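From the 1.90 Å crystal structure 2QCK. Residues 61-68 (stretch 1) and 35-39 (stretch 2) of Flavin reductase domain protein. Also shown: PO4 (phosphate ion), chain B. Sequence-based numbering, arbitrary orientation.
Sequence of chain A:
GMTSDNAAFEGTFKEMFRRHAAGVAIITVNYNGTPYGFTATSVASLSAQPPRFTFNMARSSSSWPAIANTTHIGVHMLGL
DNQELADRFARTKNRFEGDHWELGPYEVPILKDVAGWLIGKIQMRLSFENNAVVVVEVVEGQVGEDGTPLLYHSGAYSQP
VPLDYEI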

# COMPACT_ATOMS: atom_id res chain seq x y z
N SER A 61 6.17 -3.40 -17.15
CA SER A 61 5.90 -4.75 -16.71
C SER A 61 5.49 -5.61 -17.89
O SER A 61 4.80 -5.15 -18.78
CB SER A 61 4.73 -4.78 -15.72
OG SER A 61 4.31 -6.10 -15.53
N SER A 62 5.89 -6.86 -17.88
CA SER A 62 5.45 -7.83 -18.90
C SER A 62 3.92 -8.00 -18.85
O SER A 62 3.31 -8.50 -19.77
CB SER A 62 6.15 -9.18 -18.66
OG SER A 62 5.84 -9.68 -17.37
N SER A 63 3.30 -7.57 -17.78
CA SER A 63 1.86 -7.68 -17.66
C SER A 63 1.12 -6.38 -17.97
O SER A 63 -0.11 -6.34 -17.82
CB SER A 63 1.51 -8.10 -16.23
OG SER A 63 2.12 -9.33 -15.91
N TRP A 64 1.81 -5.32 -18.36
CA TRP A 64 1.10 -4.03 -18.58
C TRP A 64 0.06 -4.11 -19.74
O TRP A 64 -1.09 -3.67 -19.58
CB TRP A 64 2.08 -2.86 -18.77
CG TRP A 64 1.39 -1.64 -19.25
CD1 TRP A 64 1.42 -1.11 -20.51
CD2 TRP A 64 0.43 -0.87 -18.51
NE1 TRP A 64 0.59 -0.01 -20.58
CE2 TRP A 64 -0.04 0.16 -19.37
CE3 TRP A 64 -0.04 -0.92 -17.20
CZ2 TRP A 64 -0.95 1.10 -18.97
CZ3 TRP A 64 -0.97 0.02 -16.81
CH2 TRP A 64 -1.42 1.01 -17.70
N PRO A 65 0.44 -4.68 -20.88
CA PRO A 65 -0.51 -4.77 -21.94
C PRO A 65 -1.74 -5.56 -21.55
O PRO A 65 -2.82 -5.20 -21.99
CB PRO A 65 0.28 -5.47 -23.06
CG PRO A 65 1.68 -5.06 -22.79
CD PRO A 65 1.75 -5.19 -21.31
N ALA A 66 -1.59 -6.61 -20.73
CA ALA A 66 -2.75 -7.40 -20.26
C ALA A 66 -3.67 -6.50 -19.44
O ALA A 66 -4.89 -6.45 -19.66
CB ALA A 66 -2.32 -8.59 -19.41
N ILE A 67 -3.06 -5.72 -18.56
CA ILE A 67 -3.80 -4.79 -17.70
C ILE A 67 -4.45 -3.61 -18.46
O ILE A 67 -5.59 -3.19 -18.16
CB ILE A 67 -2.88 -4.29 -16.54
CG1 ILE A 67 -2.47 -5.47 -15.63
CG2 ILE A 67 -3.57 -3.25 -15.68
CD1 ILE A 67 -3.56 -5.99 -14.70
N ALA A 68 -3.70 -3.02 -19.38
CA ALA A 68 -4.18 -1.98 -20.27
C ALA A 68 -5.40 -2.39 -21.11
O ALA A 68 -6.28 -1.56 -21.38
CB ALA A 68 -3.05 -1.53 -21.20
P PO4 B . -1.22 1.59 -23.42
O1 PO4 B . -2.72 1.46 -23.50
O2 PO4 B . -0.83 2.67 -22.42
O3 PO4 B . -0.73 0.23 -23.02
O4 PO4 B . -0.59 1.94 -24.76
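Stretch 2 (35-39) PYGFT

Stretch 2 is a piece of extended strand, Pro 35 to Thr 39, lying against the point where stretch 1 turns from loop into helix. All five residues are extended; the three central ones have phi/psi -128/155 (Tyr 36), -172/162 (Gly 37) and -160/147 (Phe 38), while Pro 35 and Thr 39 have phi nearer -75°. The strand runs on beyond the segment at both ends. The backbones come nearest where the CA atoms of Ser 63 and Tyr 36 stand 6.0 Å apart. The contacts advance together along both stretches, Tyr 36 meeting Ser 62, Ser 63 and Ala 66, and Phe 38 meeting Ser 63 and Ile 67. No hydrogen bond crosses between the stretches, so the 271 Å² they bury together, counting both sides, rests on packing.

The alternation of the strand sets the pattern. Tyr 36 and Phe 38 both direct their CA-to-CB bonds toward stretch 1, while that of Pro 35 points away and Gly 37, between the two aromatics, has no side chain at all; a CB there would point away as well. Two aromatic residues at i and i+2 therefore supply most of the strand's covered surface, 64 Å² for Tyr 36 and 60 Å² for Phe 38.

Against them stretch 1 sets Ser 63, which contributes 56 Å², the most on its side. It is buried, its CA-to-CB bond points toward the strand, and with chi1 in m, Ser 63 OG reaches both aromatic side chains, 4.0 Å from Tyr 36 CB and 3.5 Å from Phe 38 CD1. Ser 63 OG also lies 3.8 Å from Gly 37 O, a contact rather than a hydrogen bond. The hydroxyl meets the Tyr 36 ring at its edge, near the ring plane.

One turn along the helix the contacts become apolar. Ala 66 CB sits over one face of the Tyr 36 ring, 4.3 Å from the centroid and 27° off the normal, in a CH-pi contact; its closest ring atom is Tyr 36 CG at 4.0 Å. With chi1 at -73° and chi2 at 79°, the tyrosine presents that face to the methyl. Before the helix, the carbonyl Ser 62 O approaches Tyr 36 CE2 at 3.6 Å, so the same ring touches both the turn and the helix. Phe 38, in the p rotamer, takes the next helical position: the CA-to-CB bond of Ile 67 points sideways, but the end of its side chain comes nearer, bringing Ile 67 CG1 to 4.1 Å from Phe 38 CE1.

The surface that receives the strand is held by its own bonds. Ser 61 to Trp 64 form a type I turn, closed by Trp 64 N to Ser 61 O at 3.0 Å, and Ser 61 OG caps Ser 63 N at 2.9 Å. Ile 67 N then bonds to Ser 63 O at 3.1 Å, tying two of the contacting residues together. The CA-to-CB bond of Trp 64 points away from the strand, and Trp 64 NE1 makes a weak hydrogen bond of 2.8 Å to PO4 O3. The rule to read here is simple: alternate aromatics on a strand, met by small residues and one isoleucine at a capped helix start.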

# COMPACT_ATOMS: atom_id res chain seq x y z
N PRO A 35 -2.75 -16.43 -19.50
CA PRO A 35 -2.70 -15.88 -18.16
C PRO A 35 -1.44 -15.07 -17.91
O PRO A 35 -0.35 -15.45 -18.31
CB PRO A 35 -2.70 -17.11 -17.25
CG PRO A 35 -2.08 -18.19 -18.06
CD PRO A 35 -2.48 -17.89 -19.50
N TYR A 36 -1.63 -13.94 -17.25
CA TYR A 36 -0.54 -13.11 -16.79
C TYR A 36 -0.76 -12.85 -15.33
O TYR A 36 -1.90 -12.87 -14.88
CB TYR A 36 -0.55 -11.78 -17.51
CG TYR A 36 -0.11 -11.84 -18.93
CD1 TYR A 36 -0.96 -12.28 -19.90
CD2 TYR A 36 1.15 -11.46 -19.28
CE1 TYR A 36 -0.58 -12.34 -21.21
CE2 TYR A 36 1.55 -11.50 -20.58
CZ TYR A 36 0.69 -11.96 -21.54
OH TYR A 36 1.11 -12.01 -22.85
N GLY A 37 0.30 -12.56 -14.59
CA GLY A 37 0.14 -12.20 -13.18
C GLY A 37 1.44 -11.73 -12.59
O GLY A 37 2.49 -11.98 -13.15
N PHE A 38 1.38 -11.05 -11.46
CA PHE A 38 2.60 -10.50 -10.92
C PHE A 38 2.44 -10.20 -9.43
O PHE A 38 1.35 -9.90 -8.96
CB PHE A 38 2.99 -9.25 -11.73
CG PHE A 38 1.90 -8.24 -11.83
CD1 PHE A 38 0.88 -8.35 -12.81
CD2 PHE A 38 1.82 -7.20 -10.93
CE1 PHE A 38 -0.15 -7.43 -12.90
CE2 PHE A 38 0.78 -6.29 -11.00
CZ PHE A 38 -0.20 -6.40 -12.02
N THR A 39 3.52 -10.35 -8.68
CA THR A 39 3.56 -10.06 -7.26
C THR A 39 3.52 -8.55 -7.16
O THR A 39 4.13 -7.88 -7.95
CB THR A 39 4.87 -10.67 -6.63
OG1 THR A 39 4.77 -12.08 -6.74
CG2 THR A 39 5.11 -10.32 -5.13